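Local atomic coordinates of enoyl-CoA hydratase (Mycobacterium avium, PDB entry 3OC7), a protein that probably catalyses the hydration of 2-trans-enoyl-CoA thioesters to 3-hydroxyacyl-CoA in fatty acid metabolism, as a member of the crotonase superfamily. Residues A[9-14]-A[48-53]; A[102-107]-A[127-132]. All coordinates share one frame; numbering follows the deposited sequence.

Contact 1. Residues A[9-14]-A[48-53]; sequences VDYAGP and RDASSD
Strand 9-12, an edge strand of the mixed sheet within this chain, meets the C-terminal turn of helix 37-52 chiefly through Tyr-11 on one side and Asp-49 and Ala-50 on the other. With CG trans to the backbone N (chi1 -176°), the phenol reaches from the strand to the helix backbone: Tyr-11 OH is 3.6 Å from Ala-50 CA, and Ala-50 N lies near the ring plane at the edge. Tyr-11 CE2 touches Asp-49 CB at 3.8 Å, the ring and carboxylate planes standing 83° apart; Asp-49 OD1 itself bonds to Gln-45 NE2. In the crotonase fold this helix connects strands 21-26 and 58-63 as a right-handed beta-alpha-beta crossover, and Tyr-11 and Ala-50 both also touch Ala-22 of strand 21-26. The polar link across the contact is a water in the plane of the phenol ring, 2.8 Å from Tyr-11 OH, which donates to Asp-53 OD2, also at 2.8 Å. Asp-53 OD1 accepts from Ala-55 N, which helps fix the carboxylate just past the helix end. Pro-14 comes from the direction opposite to Asp-53, its CD 3.9 Å from Asp-53 OD2.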
ATOM      1  N   VAL A   9     -22.015 -26.628  -6.482  1.00 16.85           N
ATOM      2  CA  VAL A   9     -20.618 -26.639  -6.009  1.00 16.35           C
ATOM      3  C   VAL A   9     -20.180 -28.103  -5.843  1.00 15.77           C
ATOM      4  O   VAL A   9     -20.879 -28.897  -5.170  1.00 16.22           O
ATOM      5  CB  VAL A   9     -20.444 -25.887  -4.636  1.00 15.92           C
ATOM      6  CG1 VAL A   9     -18.979 -25.873  -4.187  1.00 17.21           C
ATOM      7  CG2 VAL A   9     -20.993 -24.462  -4.701  1.00 15.56           C
ATOM      8  N   ASP A  10     -19.051 -28.475  -6.455  1.00 15.53           N
ATOM      9  CA  ASP A  10     -18.476 -29.831  -6.266  1.00 15.43           C
ATOM     10  C   ASP A  10     -17.366 -29.846  -5.204  1.00 15.40           C
ATOM     11  O   ASP A  10     -16.560 -28.916  -5.143  1.00 14.97           O
ATOM     12  CB  ASP A  10     -17.943 -30.413  -7.591  1.00 16.04           C
ATOM     13  CG  ASP A  10     -17.317 -31.807  -7.417  1.00 17.22           C
ATOM     14  OD1 ASP A  10     -18.068 -32.807  -7.310  1.00 20.34           O
ATOM     15  OD2 ASP A  10     -16.075 -31.913  -7.373  1.00 22.07           O
ATOM     16  N   TYR A  11     -17.330 -30.893  -4.373  1.00 15.38           N
ATOM     17  CA  TYR A  11     -16.306 -31.087  -3.327  1.00 15.99           C
ATOM     18  C   TYR A  11     -15.440 -32.301  -3.649  1.00 16.27           C
ATOM     19  O   TYR A  11     -15.973 -33.397  -3.878  1.00 17.16           O
ATOM     20  CB  TYR A  11     -16.972 -31.297  -1.953  1.00 16.23           C
ATOM     21  CG  TYR A  11     -15.986 -31.420  -0.784  1.00 16.30           C
ATOM     22  CD1 TYR A  11     -15.339 -32.638  -0.494  1.00 17.03           C
ATOM     23  CD2 TYR A  11     -15.703 -30.328   0.036  1.00 16.96           C
ATOM     24  CE1 TYR A  11     -14.437 -32.743   0.580  1.00 17.74           C
ATOM     25  CE2 TYR A  11     -14.800 -30.423   1.104  1.00 17.69           C
ATOM     26  CZ  TYR A  11     -14.171 -31.636   1.368  1.00 16.55           C
ATOM     27  OH  TYR A  11     -13.275 -31.722   2.415  1.00 17.57           O
ATOM     28  N   ALA A  12     -14.124 -32.103  -3.667  1.00 16.23           N
ATOM     29  CA  ALA A  12     -13.135 -33.188  -3.798  1.00 16.40           C
ATOM     30  C   ALA A  12     -12.090 -33.124  -2.672  1.00 16.91           C
ATOM     31  O   ALA A  12     -11.368 -32.124  -2.533  1.00 16.10           O
ATOM     32  CB  ALA A  12     -12.461 -33.157  -5.175  1.00 16.78           C
ATOM     33  N   GLY A  13     -12.027 -34.173  -1.853  1.00 17.17           N
ATOM     34  CA  GLY A  13     -11.114 -34.241  -0.702  1.00 17.76           C
ATOM     35  C   GLY A  13      -9.810 -34.975  -1.000  1.00 18.62           C
ATOM     36  O   GLY A  13      -9.583 -35.371  -2.148  1.00 18.81           O
ATOM     37  N   PRO A  14      -8.943 -35.145   0.028  1.00 19.68           N
ATOM     38  CA  PRO A  14      -7.607 -35.764  -0.097  1.00 21.05           C
ATOM     39  C   PRO A  14      -7.536 -37.097  -0.863  1.00 22.55           C
ATOM     40  O   PRO A  14      -6.600 -37.297  -1.641  1.00 23.19           O
ATOM     41  CB  PRO A  14      -7.154 -35.912   1.362  1.00 20.98           C
ATOM     42  CG  PRO A  14      -7.783 -34.728   2.032  1.00 20.22           C
ATOM     43  CD  PRO A  14      -9.139 -34.570   1.375  1.00 19.69           C
ATOM     44  N   ARG A  48     -16.923 -25.578   5.520  1.00 13.92           N
ATOM     45  CA  ARG A  48     -17.048 -26.261   6.811  1.00 15.78           C
ATOM     46  C   ARG A  48     -16.518 -27.709   6.718  1.00 15.19           C
ATOM     47  O   ARG A  48     -15.765 -28.162   7.602  1.00 16.26           O
ATOM     48  CB  ARG A  48     -18.509 -26.209   7.288  1.00 16.13           C
ATOM     49  CG  ARG A  48     -18.711 -26.595   8.749  1.00 20.08           C
ATOM     50  CD  ARG A  48     -20.103 -26.239   9.270  1.00 22.85           C
ATOM     51  NE  ARG A  48     -20.443 -24.810   9.200  1.00 24.10           N
ATOM     52  CZ  ARG A  48     -20.078 -23.893  10.097  1.00 25.35           C
ATOM     53  NH1 ARG A  48     -20.454 -22.628   9.942  1.00 26.25           N
ATOM     54  NH2 ARG A  48     -19.344 -24.229  11.150  1.00 25.24           N
ATOM     55  N   ASP A  49     -16.882 -28.418   5.646  1.00 15.27           N
ATOM     56  CA  ASP A  49     -16.424 -29.805   5.443  1.00 15.85           C
ATOM     57  C   ASP A  49     -14.891 -29.886   5.334  1.00 15.43           C
ATOM     58  O   ASP A  49     -14.270 -30.785   5.908  1.00 15.94           O
ATOM     59  CB  ASP A  49     -17.081 -30.430   4.202  1.00 15.74           C
ATOM     60  CG  ASP A  49     -18.577 -30.732   4.387  1.00 17.26           C
ATOM     61  OD1 ASP A  49     -19.069 -30.799   5.543  1.00 19.04           O
ATOM     62  OD2 ASP A  49     -19.256 -30.920   3.350  1.00 18.17           O
ATOM     63  N   ALA A  50     -14.278 -28.949   4.604  1.00 14.67           N
ATOM     64  CA  ALA A  50     -12.811 -28.876   4.537  1.00 14.65           C
ATOM     65  C   ALA A  50     -12.136 -28.631   5.898  1.00 14.79           C
ATOM     66  O   ALA A  50     -11.177 -29.331   6.241  1.00 15.52           O
ATOM     67  CB  ALA A  50     -12.368 -27.812   3.524  1.00 14.01           C
ATOM     68  N   SER A  51     -12.610 -27.648   6.669  1.00 15.39           N
ATOM     69  CA  SER A  51     -12.025 -27.344   7.989  1.00 16.24           C
ATOM     70  C   SER A  51     -12.134 -28.506   8.998  1.00 17.51           C
ATOM     71  O   SER A  51     -11.237 -28.679   9.841  1.00 17.41           O
ATOM     72  CB  SER A  51     -12.638 -26.059   8.564  1.00 16.18           C
ATOM     73  OG  SER A  51     -11.952 -25.628   9.744  1.00 17.82           O
ATOM     74  N   SER A  52     -13.217 -29.285   8.888  1.00 18.38           N
ATOM     75  CA  SER A  52     -13.510 -30.406   9.792  0.70 19.60           C
ATOM     76  C   SER A  52     -12.600 -31.625   9.589  1.00 19.49           C
ATOM     77  O   SER A  52     -12.489 -32.479  10.477  1.00 20.58           O
ATOM     78  CB  SER A  52     -14.975 -30.830   9.647  0.70 19.84           C
ATOM     79  OG  SER A  52     -15.840 -29.791  10.061  0.70 21.01           O
ATOM     80  N   ASP A  53     -11.968 -31.722   8.416  1.00 19.72           N
ATOM     81  CA  ASP A  53     -11.091 -32.860   8.084  1.00 19.87           C
ATOM     82  C   ASP A  53      -9.637 -32.546   8.479  1.00 20.32           C
ATOM     83  O   ASP A  53      -9.024 -31.660   7.879  1.00 19.46           O
ATOM     84  CB  ASP A  53     -11.185 -33.184   6.582  1.00 19.92           C
ATOM     85  CG  ASP A  53     -10.365 -34.416   6.168  1.00 20.04           C
ATOM     86  OD1 ASP A  53      -9.558 -34.935   6.976  1.00 20.27           O
ATOM     87  OD2 ASP A  53     -10.514 -34.861   5.006  1.00 22.26           O
TER
HETATM   88  O   HOH W   1     -12.538 -34.310   3.221  1.00 19.75           O

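Contact 2. Residues A[102-107]-A[127-132]; sequences RAIVES and VGACDI
Different first torsions bring Ile-104 and Val-105 onto the same residue, Ala-129. In Ile-104, chi1 of -66° sets CG1 beside the backbone N and turns CG2 trans to that N; in Val-105, chi1 of 179° leaves CG2 trans to the carbonyl carbon. Each CG2 methyl thus faces the last turn of helix 123-129. Ile-104 CG2 lies 4.0 Å from Ala-129 CB, and Val-105 CG2 approaches the same methyl to 4.2 Å. The two branches also reach the backbone behind it: Ile-104 CG2 is 3.5 Å from Ala-129 O, whereas Val-105 CG2 is 3.9 Å from that oxygen. These are van der Waals contacts. The small side chain of Ala-129 is consistent with the close backbone approach, its CA 6.0 Å from Val-105 CA. Beyond it, Cys-130 departs from helical geometry, and Ile-104 CG2 also passes 4.1 Å from Cys-130 N. Away from this apolar patch, Arg-102 NE makes a salt bridge to Glu-106 OE2 at 3.0 Å along the same helix. Lys-219 NZ ties the two segments together from a third element, bonding to Ile-104 O and forming a salt bridge with Asp-131 OD2. Arg-166 of the second subunit hydrogen-bonds to Val-127 O and Cys-130 O. The junction is packed by helix 37-52, where Ile-104 touches Leu-47, and by helix 212-245, where Val-105 packs on Thr-223 and Leu-227, while Cys-130 rests on Val-111 and Ala-113 of strand 111-115.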
ATOM      1  N   ARG A 102     -16.620 -12.986   4.613  1.00 10.51           N
ATOM      2  CA  ARG A 102     -16.139 -13.118   5.998  1.00 10.86           C
ATOM      3  C   ARG A 102     -15.802 -14.584   6.404  1.00 10.66           C
ATOM      4  O   ARG A 102     -14.815 -14.816   7.124  1.00 10.77           O
ATOM      5  CB  ARG A 102     -17.110 -12.455   7.008  1.00 11.36           C
ATOM      6  CG  ARG A 102     -16.511 -12.293   8.419  1.00 13.42           C
ATOM      7  CD  ARG A 102     -17.305 -11.380   9.379  1.00 16.13           C
ATOM      8  NE  ARG A 102     -16.510 -11.135  10.595  1.00 16.87           N
ATOM      9  CZ  ARG A 102     -16.537 -10.032  11.335  1.00 16.56           C
ATOM     10  NH1 ARG A 102     -17.343  -9.010  11.033  1.00 17.04           N
ATOM     11  NH2 ARG A 102     -15.747  -9.960  12.408  1.00 19.28           N
ATOM     12  N   ALA A 103     -16.594 -15.553   5.925  1.00 10.76           N
ATOM     13  CA  ALA A 103     -16.325 -16.987   6.168  1.00 10.84           C
ATOM     14  C   ALA A 103     -14.965 -17.422   5.582  1.00 10.25           C
ATOM     15  O   ALA A 103     -14.198 -18.157   6.222  1.00 10.91           O
ATOM     16  CB  ALA A 103     -17.458 -17.882   5.628  1.00 11.46           C
ATOM     17  N   ILE A 104     -14.654 -16.939   4.369  1.00  8.75           N
ATOM     18  CA  ILE A 104     -13.358 -17.230   3.723  1.00  9.41           C
ATOM     19  C   ILE A 104     -12.215 -16.594   4.557  1.00  8.38           C
ATOM     20  O   ILE A 104     -11.212 -17.255   4.882  1.00  9.03           O
ATOM     21  CB  ILE A 104     -13.327 -16.727   2.229  1.00  8.26           C
ATOM     22  CG1 ILE A 104     -14.317 -17.515   1.353  1.00  9.98           C
ATOM     23  CG2 ILE A 104     -11.891 -16.785   1.644  1.00 10.40           C
ATOM     24  CD1 ILE A 104     -14.557 -16.898  -0.006  1.00 10.89           C
ATOM     25  N   VAL A 105     -12.367 -15.316   4.924  1.00  8.87           N
ATOM     26  CA  VAL A 105     -11.341 -14.584   5.693  1.00  9.31           C
ATOM     27  C   VAL A 105     -11.082 -15.183   7.108  1.00  9.88           C
ATOM     28  O   VAL A 105      -9.911 -15.207   7.563  1.00 10.00           O
ATOM     29  CB  VAL A 105     -11.651 -13.050   5.738  1.00  8.13           C
ATOM     30  CG1 VAL A 105     -10.610 -12.293   6.559  1.00  9.80           C
ATOM     31  CG2 VAL A 105     -11.672 -12.457   4.339  1.00  8.63           C
ATOM     32  N   GLU A 106     -12.132 -15.692   7.772  1.00 11.14           N
ATOM     33  CA  GLU A 106     -12.034 -16.251   9.149  1.00 11.37           C
ATOM     34  C   GLU A 106     -11.465 -17.687   9.228  1.00 11.49           C
ATOM     35  O   GLU A 106     -11.108 -18.151  10.320  1.00 12.40           O
ATOM     36  CB  GLU A 106     -13.402 -16.201   9.882  1.00 12.63           C
ATOM     37  CG  GLU A 106     -13.831 -14.786  10.318  1.00 13.40           C
ATOM     38  CD  GLU A 106     -15.210 -14.739  11.007  1.00 16.46           C
ATOM     39  OE1 GLU A 106     -16.022 -15.656  10.793  1.00 19.70           O
ATOM     40  OE2 GLU A 106     -15.490 -13.766  11.738  1.00 17.87           O
ATOM     41  N   SER A 107     -11.439 -18.411   8.103  1.00 11.20           N
ATOM     42  CA  SER A 107     -11.069 -19.857   8.112  1.00 11.29           C
ATOM     43  C   SER A 107      -9.642 -20.131   8.644  1.00 11.69           C
ATOM     44  O   SER A 107      -8.727 -19.356   8.377  1.00 11.10           O
ATOM     45  CB  SER A 107     -11.195 -20.428   6.688  1.00 11.81           C
ATOM     46  OG  SER A 107     -10.897 -21.833   6.624  1.00 12.20           O
ATOM     47  N   VAL A 127     -12.648 -13.017  -5.252  1.00  9.82           N
ATOM     48  CA  VAL A 127     -11.209 -12.896  -5.560  1.00  9.85           C
ATOM     49  C   VAL A 127     -10.476 -12.132  -4.428  1.00  9.57           C
ATOM     50  O   VAL A 127      -9.395 -12.559  -3.975  1.00  9.71           O
ATOM     51  CB  VAL A 127     -10.975 -12.221  -6.974  1.00  9.87           C
ATOM     52  CG1 VAL A 127      -9.480 -11.995  -7.247  1.00 10.84           C
ATOM     53  CG2 VAL A 127     -11.636 -13.050  -8.125  1.00 12.18           C
ATOM     54  N   GLY A 128     -11.035 -10.993  -4.004  1.00  8.52           N
ATOM     55  CA  GLY A 128     -10.454 -10.213  -2.892  1.00  8.81           C
ATOM     56  C   GLY A 128     -10.346 -10.939  -1.550  1.00  8.53           C
ATOM     57  O   GLY A 128      -9.331 -10.789  -0.836  1.00  8.81           O
ATOM     58  N   ALA A 129     -11.339 -11.783  -1.230  1.00  8.97           N
ATOM     59  CA  ALA A 129     -11.370 -12.516   0.064  1.00  8.75           C
ATOM     60  C   ALA A 129     -10.319 -13.632   0.169  1.00  8.97           C
ATOM     61  O   ALA A 129      -9.849 -13.939   1.277  1.00  8.96           O
ATOM     62  CB  ALA A 129     -12.789 -13.083   0.347  1.00  9.74           C
ATOM     63  N   CYS A 130      -9.973 -14.264  -0.963  1.00  8.06           N
ATOM     64  CA  CYS A 130      -8.953 -15.348  -0.957  1.00  8.24           C
ATOM     65  C   CYS A 130      -7.566 -14.829  -0.479  1.00  8.43           C
ATOM     66  O   CYS A 130      -7.191 -13.678  -0.744  1.00  8.54           O
ATOM     67  CB  CYS A 130      -8.881 -16.038  -2.331  1.00  8.07           C
ATOM     68  SG  CYS A 130     -10.376 -17.022  -2.778  1.00 10.16           S
ATOM     69  N   ASP A 131      -6.792 -15.691   0.196  1.00  8.10           N
ATOM     70  CA  ASP A 131      -5.442 -15.308   0.655  1.00  8.58           C
ATOM     71  C   ASP A 131      -4.422 -15.157  -0.503  1.00  8.28           C
ATOM     72  O   ASP A 131      -3.565 -14.246  -0.478  1.00  8.68           O
ATOM     73  CB  ASP A 131      -4.948 -16.322   1.705  1.00  9.36           C
ATOM     74  CG  ASP A 131      -5.925 -16.479   2.838  1.00  8.71           C
ATOM     75  OD1 ASP A 131      -5.991 -15.559   3.681  1.00  8.69           O
ATOM     76  OD2 ASP A 131      -6.649 -17.503   2.866  1.00  9.40           O
ATOM     77  N   ILE A 132      -4.533 -16.041  -1.497  1.00  8.10           N
ATOM     78  CA  ILE A 132      -3.675 -16.085  -2.710  1.00  8.29           C
ATOM     79  C   ILE A 132      -4.607 -16.242  -3.925  1.00  7.78           C
ATOM     80  O   ILE A 132      -5.645 -16.907  -3.809  1.00  8.72           O
ATOM     81  CB  ILE A 132      -2.645 -17.271  -2.636  1.00  8.26           C
ATOM     82  CG1 ILE A 132      -1.742 -17.139  -1.391  1.00  9.19           C
ATOM     83  CG2 ILE A 132      -1.803 -17.368  -3.931  1.00  9.41           C
ATOM     84  CD1 ILE A 132      -0.845 -18.383  -1.070  1.00 10.76           C
TER

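Overall arrangement
Contact 1 lies at the surface, its centre about 19 Å from the centre of the chain, whereas contact 2 is buried, its centre about 8 Å from it. The difference shows in their chemistry: residues 9-14 and 48-53 are joined by an aromatic side chain and a bridging water, while residues 102-107 and 127-132 meet through aliphatic branches and an alanine methyl. Contact 1 joins a strand to a helix and contact 2 two helix ends. They share no element directly, but helix 37-52 of contact 1 also packs against helix 86-106 of contact 2. Their centres are about 16 Å apart. Another subunit reaches contact 2 but not contact 1.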